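Local coordinates for VP2 (Primate bocaparvovirus 1, PDB 7L0Y), which forms the icosahedral T=1 capsid of human bocavirus 1, an assembly of 60 capsid protein copies, at residues T51-T56 against S63-T68; Q89-E94 against W458-Y463; E173-D178 against A312-G317. All blocks are in the same frame, centred on the assembly; numbering follows the deposited sequence.

In the fold
Contacts 1 and 3 are neighbours on one side of the chain's centre, and contact 2 lies on the opposite side. The centres of contacts 1 and 3 are about 11 Å apart, and the two touch directly: Arg65 CB of contact 1 is 3.8 Å from Asn174 CG in the loop of contact 3. Both also meet the same neighbouring subunit. Contact 2 has its centre about 44 Å from each of the others, with nearest atoms about 29 Å from contact 1 and 25 Å from contact 3. It faces a different copy of the protein. Contact 3 is nested within the long chain loop that contact 2 closes, whereas contact 1 precedes both in sequence.

Contact 1. Residues T51-T56 against S63-T68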
# COMPACT_ATOMS: atom_id res chain seq x y z
N THR A 51 43.00 -100.42 33.90
CA THR A 51 43.48 -101.03 32.68
C THR A 51 43.49 -102.54 32.86
O THR A 51 43.45 -103.02 33.99
CB THR A 51 44.87 -100.53 32.29
OG1 THR A 51 45.79 -100.81 33.35
CG2 THR A 51 44.85 -99.04 32.02
N GLU A 52 43.45 -103.27 31.76
CA GLU A 52 43.49 -104.73 31.81
C GLU A 52 44.31 -105.21 30.63
O GLU A 52 44.16 -104.70 29.52
CB GLU A 52 42.09 -105.34 31.75
CG GLU A 52 41.20 -105.01 32.92
CD GLU A 52 40.48 -103.69 32.75
OE1 GLU A 52 40.66 -103.05 31.70
OE2 GLU A 52 39.75 -103.29 33.67
N ALA A 53 45.18 -106.18 30.88
CA ALA A 53 45.96 -106.83 29.84
C ALA A 53 45.70 -108.33 29.91
O ALA A 53 45.64 -108.90 31.00
CB ALA A 53 47.45 -106.53 29.98
N ILE A 54 45.51 -108.95 28.74
CA ILE A 54 45.23 -110.38 28.69
C ILE A 54 46.52 -111.19 28.82
O ILE A 54 46.53 -112.26 29.44
CB ILE A 54 44.49 -110.73 27.38
CG1 ILE A 54 43.09 -110.11 27.37
CG2 ILE A 54 44.42 -112.23 27.20
CD1 ILE A 54 42.39 -110.27 26.04
N GLU A 55 47.61 -110.68 28.26
CA GLU A 55 48.88 -111.39 28.09
C GLU A 55 48.76 -112.61 27.19
O GLU A 55 49.55 -113.55 27.32
CB GLU A 55 49.51 -111.80 29.44
CG GLU A 55 50.00 -110.64 30.31
CD GLU A 55 48.95 -110.11 31.27
OE1 GLU A 55 47.82 -110.63 31.29
OE2 GLU A 55 49.26 -109.16 32.02
N THR A 56 47.78 -112.62 26.27
CA THR A 56 47.57 -113.62 25.21
C THR A 56 47.74 -115.03 25.79
O THR A 56 47.04 -115.36 26.76
CB THR A 56 48.43 -113.30 23.98
OG1 THR A 56 48.13 -114.22 22.92
CG2 THR A 56 49.94 -113.31 24.26
N SER A 63 46.01 -111.02 22.60
CA SER A 63 46.53 -110.06 23.57
C SER A 63 45.81 -108.73 23.39
O SER A 63 46.05 -108.01 22.42
CB SER A 63 48.03 -109.88 23.40
OG SER A 63 48.55 -109.01 24.39
N GLN A 64 44.95 -108.40 24.35
CA GLN A 64 44.28 -107.11 24.37
C GLN A 64 44.69 -106.35 25.61
O GLN A 64 45.02 -106.93 26.65
CB GLN A 64 42.75 -107.22 24.33
CG GLN A 64 42.18 -107.65 23.00
CD GLN A 64 42.46 -106.64 21.92
OE1 GLN A 64 42.42 -105.44 22.18
NE2 GLN A 64 42.74 -107.10 20.72
N ARG A 65 44.67 -105.04 25.49
CA ARG A 65 44.88 -104.15 26.62
C ARG A 65 43.79 -103.10 26.55
O ARG A 65 43.67 -102.40 25.55
CB ARG A 65 46.25 -103.49 26.58
CG ARG A 65 46.61 -102.75 27.83
CD ARG A 65 47.89 -102.02 27.58
NE ARG A 65 48.39 -101.34 28.76
CZ ARG A 65 49.31 -101.86 29.55
NH1 ARG A 65 49.83 -103.03 29.24
NH2 ARG A 65 49.73 -101.19 30.62
N CYS A 66 42.99 -103.01 27.60
CA CYS A 66 41.90 -102.06 27.59
C CYS A 66 41.93 -101.26 28.88
O CYS A 66 42.31 -101.77 29.93
CB CYS A 66 40.54 -102.74 27.46
SG CYS A 66 40.23 -103.99 28.72
N VAL A 67 41.52 -100.02 28.78
CA VAL A 67 41.21 -99.20 29.93
C VAL A 67 39.70 -99.03 30.00
O VAL A 67 39.07 -98.58 29.04
CB VAL A 67 41.96 -97.87 29.89
CG1 VAL A 67 42.01 -97.40 28.51
CG2 VAL A 67 41.24 -96.82 30.73
N THR A 68 39.13 -99.41 31.13
CA THR A 68 37.71 -99.28 31.39
C THR A 68 37.46 -98.06 32.25
O THR A 68 38.28 -97.71 33.10
CB THR A 68 37.16 -100.54 32.06
OG1 THR A 68 37.91 -100.81 33.24
CG2 THR A 68 37.26 -101.72 31.13
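Glu52 and Cys66 form the hydrogen-bonded pair of a beta hairpin of strands 50-53 and 65-69, whose parts 51-53 and 65-68 run antiparallel at 159°. Glu52 N donates to Cys66 O at 2.6 Å, and Cys66 N returns the bond to Glu52 O at 2.8 Å. Beyond the strand end, Ile54 N bonds to Gln64 O at 2.9 Å. The carbonyls are used twice: Glu52 O also receives a CA-H...O contact from Arg65 CA at 3.0 Å, and the carbonyls of Cys66 and Gln64 take similar contacts from the CA atoms of Thr51 and Ala53. Glu52 bends at chi2 (85°), which brings CD back toward 63-68 on the face Glu52 shares with Cys66. There the syn lone pair of OE2 accepts Thr68 OG1 at 3.1 Å. Asn45 ND2 is hydrogen-bonded to the same hydroxyl, so Thr68 OG1 is held from two residues. The other face carries Thr51, Ala53, Arg65 and Val67. Thr51 and Val67 are a non-hydrogen-bonded pair, with Thr51 CG2 at 3.8 Å from Val67 CB, while Thr51 OG1 is hydrogen-bonded to Val493 O of a neighbouring subunit. Arg65 NH2 reaches Tyr487 O of that subunit through a weak bond. Near the turn, Ile54 and Gln64 lie side by side and point the same way, with Ile54 CD1 3.5 Å from Gln64 CB.

Contact 2. Residues Q89-E94 against W458-Y463; sequences QRLTNE and WEVERY
A salt bridge from Glu94 to Arg462, flanked by apolar and aromatic contacts, packs the end of helix 85-94 on the last residues of strand 446-462. The strand belongs to the jelly-roll core of the parvovirus capsid protein, where it pairs antiparallel with strands 30-42 and 95-118; the helix leads directly into strand 95-118. Arg462 NH1 donates to Glu94 OE1 at 3.2 Å in an almost straight bond (177°). The acceptor lies in the guanidinium plane, at its edge, but the arginine meets OE1 from above the carboxylate, 52° out of that plane. The two side chains run side by side in the same direction, so NH1 also comes to 3.6 Å from Glu94 CB. Within the helix, Arg90 NE adds a second ion pair to the same OE1 at 3.5 Å, making a three-residue network. Arg462 has a further acidic partner, because its NE forms a salt bridge with Asp28. Toward the start of the strand segment, Leu91 CD1 touches Val460 CG2 at 3.8 Å, the two side chains meeting at a slant. Arg462 and Tyr463 probably also begin a nuclear localization signal. Arg90 NH2 is hydrogen-bonded to Tyr463 O of a neighbouring subunit and makes a cation-pi contact with the ring of that tyrosine; the reverse pair repeats this, and Glu94 packs on Glu94 of that subunit, consistent with a two-fold axis. The tyrosine ring closes the contact beside the last turn of the helix: its CD2 is 3.6 Å from Glu94 O, and its CE2 lies 3.5 Å from Asn93 O.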
# COMPACT_ATOMS: atom_id res chain seq x y z
N GLN A 89 9.43 -100.92 6.38
CA GLN A 89 8.78 -101.43 5.19
C GLN A 89 8.34 -100.30 4.28
O GLN A 89 8.57 -100.33 3.07
CB GLN A 89 7.56 -102.26 5.57
CG GLN A 89 6.98 -103.09 4.45
CD GLN A 89 5.61 -103.61 4.79
OE1 GLN A 89 5.03 -103.19 5.78
NE2 GLN A 89 5.11 -104.55 4.01
N ARG A 90 7.72 -99.29 4.86
CA ARG A 90 7.22 -98.18 4.06
C ARG A 90 8.37 -97.40 3.44
O ARG A 90 8.27 -96.92 2.31
CB ARG A 90 6.36 -97.28 4.92
CG ARG A 90 5.61 -96.26 4.13
CD ARG A 90 4.69 -95.54 5.03
NE ARG A 90 3.73 -94.77 4.26
CZ ARG A 90 2.66 -94.21 4.79
NH1 ARG A 90 2.44 -94.32 6.09
NH2 ARG A 90 1.81 -93.55 4.03
N LEU A 91 9.47 -97.28 4.17
CA LEU A 91 10.63 -96.58 3.65
C LEU A 91 11.22 -97.32 2.46
O LEU A 91 11.52 -96.71 1.43
CB LEU A 91 11.67 -96.43 4.75
CG LEU A 91 12.96 -95.69 4.43
CD1 LEU A 91 12.66 -94.23 4.24
CD2 LEU A 91 13.98 -95.93 5.50
N THR A 92 11.40 -98.62 2.58
CA THR A 92 12.05 -99.38 1.52
C THR A 92 11.12 -99.71 0.37
O THR A 92 11.60 -100.03 -0.72
CB THR A 92 12.66 -100.67 2.09
OG1 THR A 92 11.64 -101.44 2.73
CG2 THR A 92 13.74 -100.35 3.09
N ASN A 93 9.81 -99.67 0.58
CA ASN A 93 8.90 -99.84 -0.54
C ASN A 93 8.68 -98.55 -1.32
O ASN A 93 8.54 -98.58 -2.54
CB ASN A 93 7.57 -100.41 -0.07
CG ASN A 93 7.65 -101.89 0.24
OD1 ASN A 93 8.52 -102.58 -0.26
ND2 ASN A 93 6.72 -102.37 1.04
N GLU A 94 8.61 -97.41 -0.63
CA GLU A 94 8.13 -96.19 -1.27
C GLU A 94 9.21 -95.21 -1.70
O GLU A 94 8.87 -94.19 -2.31
CB GLU A 94 7.14 -95.47 -0.36
CG GLU A 94 5.88 -96.25 -0.10
CD GLU A 94 4.86 -95.45 0.68
OE1 GLU A 94 5.19 -94.33 1.11
OE2 GLU A 94 3.72 -95.93 0.85
N TRP A 458 14.61 -87.28 8.27
CA TRP A 458 15.21 -88.03 7.18
C TRP A 458 14.85 -87.35 5.87
O TRP A 458 13.67 -87.19 5.56
CB TRP A 458 14.72 -89.47 7.18
CG TRP A 458 15.11 -90.23 8.38
CD1 TRP A 458 14.44 -90.30 9.56
CD2 TRP A 458 16.24 -91.08 8.52
NE1 TRP A 458 15.10 -91.11 10.43
CE2 TRP A 458 16.21 -91.61 9.82
CE3 TRP A 458 17.28 -91.45 7.68
CZ2 TRP A 458 17.18 -92.47 10.29
CZ3 TRP A 458 18.23 -92.30 8.14
CH2 TRP A 458 18.18 -92.81 9.43
N GLU A 459 15.86 -86.93 5.12
CA GLU A 459 15.61 -86.46 3.77
C GLU A 459 15.40 -87.66 2.86
O GLU A 459 16.24 -88.56 2.81
CB GLU A 459 16.77 -85.60 3.27
CG GLU A 459 16.51 -84.98 1.93
CD GLU A 459 17.66 -84.11 1.46
OE1 GLU A 459 18.66 -84.00 2.21
OE2 GLU A 459 17.58 -83.56 0.35
N VAL A 460 14.28 -87.70 2.17
CA VAL A 460 13.87 -88.90 1.47
C VAL A 460 13.39 -88.51 0.09
O VAL A 460 13.01 -87.35 -0.15
CB VAL A 460 12.78 -89.65 2.28
CG1 VAL A 460 11.41 -89.03 2.08
CG2 VAL A 460 12.82 -91.12 2.04
N GLU A 461 13.43 -89.44 -0.84
CA GLU A 461 13.04 -89.07 -2.19
C GLU A 461 12.37 -90.26 -2.85
O GLU A 461 12.87 -91.38 -2.75
CB GLU A 461 14.27 -88.57 -2.96
CG GLU A 461 13.98 -87.82 -4.22
CD GLU A 461 14.07 -88.66 -5.43
OE1 GLU A 461 14.87 -89.61 -5.42
OE2 GLU A 461 13.34 -88.38 -6.40
N ARG A 462 11.24 -90.02 -3.51
CA ARG A 462 10.46 -91.12 -4.05
C ARG A 462 10.98 -91.51 -5.43
O ARG A 462 11.83 -90.85 -6.02
CB ARG A 462 8.99 -90.74 -4.16
CG ARG A 462 8.33 -90.47 -2.85
CD ARG A 462 6.87 -90.24 -3.01
NE ARG A 462 6.23 -89.92 -1.74
CZ ARG A 462 5.84 -90.82 -0.85
NH1 ARG A 462 6.03 -92.11 -1.08
NH2 ARG A 462 5.27 -90.43 0.27
N TYR A 463 10.41 -92.58 -5.96
CA TYR A 463 10.85 -93.14 -7.23
C TYR A 463 9.79 -92.90 -8.29
O TYR A 463 8.61 -92.78 -7.99
CB TYR A 463 11.13 -94.64 -7.11
CG TYR A 463 9.90 -95.46 -6.83
CD1 TYR A 463 9.15 -95.98 -7.87
CD2 TYR A 463 9.48 -95.69 -5.54
CE1 TYR A 463 8.03 -96.71 -7.63
CE2 TYR A 463 8.36 -96.43 -5.29
CZ TYR A 463 7.64 -96.94 -6.33
OH TYR A 463 6.51 -97.67 -6.08

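Contact 3. Residues E173-D178 against A312-G317; sequences ENELAD and AGFGSG
Two irregular backbones meet closest at Glu175 and Gly313, whose CA atoms are 4.8 Å apart. Residues 174-176 have helical backbone angles without a regular helix, and the turn is held by a bond from Ala177 N to Asn174 O. The partner segment bends through Ala312-Gly315 before entering strand 316-318, which pairs with strand 296-300. This segment lies in the long insertion between the jelly-roll strands 215-232 and 424-429, so the contact joins that insertion to the loop following strand 161-169. Gly313 has no side chain, and Glu175 CB comes to 3.4 Å from Gly313 C. With CG anti to the backbone N (chi1 -174°), Glu175 lays that methylene over one face of the Phe314 ring. CG stands 3.5 Å from the ring centroid and 15° off the normal, a CH-pi contact centred on the ring. The chain then bends, and OE2 ends 3.7 Å from Ala312 CB, the carboxylate turned 73° from the ring plane. Leu176 crosses the phenylalanine side chain at about a right angle; its CD1 meets the ring edge in plane, 3.6 Å from CE1, while CD2 approaches CD1 of the ring obliquely at 3.5 Å. Leu193 of helix 189-195 packs on the same leucine. Glu173 reaches out with an extended chain to the backbone: Gly315 N donates to its OE2 at 2.7 Å, nearly along the acceptor's C-O axis. Two glutamates thus work by different chemistry. Glu173 uses a carboxylate oxygen to hold the peptide N-H just before the strand, whereas Glu175 contributes chiefly its aliphatic part, so its grip on Phe314 should depend little on its charge.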
# COMPACT_ATOMS: atom_id res chain seq x y z
N GLU A 173 48.19 -101.29 20.99
CA GLU A 173 48.13 -102.64 20.46
C GLU A 173 49.03 -103.51 21.31
O GLU A 173 50.25 -103.30 21.36
CB GLU A 173 48.55 -102.64 18.99
CG GLU A 173 48.31 -103.95 18.27
CD GLU A 173 48.62 -103.85 16.79
OE1 GLU A 173 49.10 -102.77 16.36
OE2 GLU A 173 48.39 -104.82 16.05
N ASN A 174 48.45 -104.49 21.99
CA ASN A 174 49.11 -105.09 23.15
C ASN A 174 50.23 -106.03 22.72
O ASN A 174 51.25 -106.14 23.40
CB ASN A 174 48.10 -105.82 24.02
CG ASN A 174 48.65 -106.17 25.39
OD1 ASN A 174 49.47 -105.44 25.94
ND2 ASN A 174 48.20 -107.29 25.93
N GLU A 175 50.05 -106.72 21.60
CA GLU A 175 51.08 -107.63 21.13
C GLU A 175 52.35 -106.87 20.77
O GLU A 175 53.46 -107.42 20.85
CB GLU A 175 50.57 -108.43 19.93
CG GLU A 175 51.50 -109.51 19.44
CD GLU A 175 51.65 -110.67 20.41
OE1 GLU A 175 50.81 -110.78 21.33
OE2 GLU A 175 52.60 -111.46 20.26
N LEU A 176 52.21 -105.60 20.39
CA LEU A 176 53.39 -104.80 20.07
C LEU A 176 54.20 -104.48 21.31
O LEU A 176 55.38 -104.13 21.22
CB LEU A 176 52.98 -103.52 19.34
CG LEU A 176 52.91 -103.66 17.83
CD1 LEU A 176 54.21 -104.26 17.35
CD2 LEU A 176 51.77 -104.53 17.41
N ALA A 177 53.59 -104.57 22.48
CA ALA A 177 54.35 -104.55 23.73
C ALA A 177 54.24 -105.91 24.42
O ALA A 177 53.25 -106.25 25.06
CB ALA A 177 53.86 -103.42 24.63
N ASP A 178 55.32 -106.67 24.32
CA ASP A 178 55.36 -108.00 24.90
C ASP A 178 56.07 -107.91 26.24
O ASP A 178 56.33 -108.92 26.90
CB ASP A 178 56.05 -108.99 23.96
CG ASP A 178 55.81 -110.43 24.34
OD1 ASP A 178 55.00 -110.68 25.27
OD2 ASP A 178 56.42 -111.32 23.73
N ALA A 312 48.67 -113.74 16.18
CA ALA A 312 48.95 -113.31 17.55
C ALA A 312 47.97 -112.24 17.97
O ALA A 312 46.77 -112.32 17.67
CB ALA A 312 50.39 -112.81 17.68
N GLY A 313 48.46 -111.21 18.65
CA GLY A 313 47.63 -110.05 18.91
C GLY A 313 47.85 -108.96 17.88
O GLY A 313 47.25 -107.89 17.96
N PHE A 314 48.72 -109.22 16.91
CA PHE A 314 48.93 -108.25 15.84
C PHE A 314 47.67 -108.13 15.02
O PHE A 314 47.11 -109.12 14.55
CB PHE A 314 50.09 -108.68 14.94
CG PHE A 314 51.41 -108.77 15.64
CD1 PHE A 314 52.13 -107.63 15.93
CD2 PHE A 314 51.96 -109.99 15.96
CE1 PHE A 314 53.35 -107.70 16.56
CE2 PHE A 314 53.19 -110.08 16.58
CZ PHE A 314 53.88 -108.93 16.89
N GLY A 315 47.22 -106.90 14.85
CA GLY A 315 46.20 -106.64 13.88
C GLY A 315 44.81 -107.14 14.21
O GLY A 315 44.56 -107.83 15.19
N SER A 316 43.88 -106.75 13.34
CA SER A 316 42.48 -107.08 13.47
C SER A 316 42.03 -107.77 12.19
O SER A 316 42.68 -107.65 11.14
CB SER A 316 41.64 -105.83 13.75
OG SER A 316 40.26 -106.13 13.84
N GLY A 317 40.91 -108.48 12.27
CA GLY A 317 40.40 -109.21 11.13
C GLY A 317 39.58 -108.33 10.21
O GLY A 317 38.85 -107.46 10.66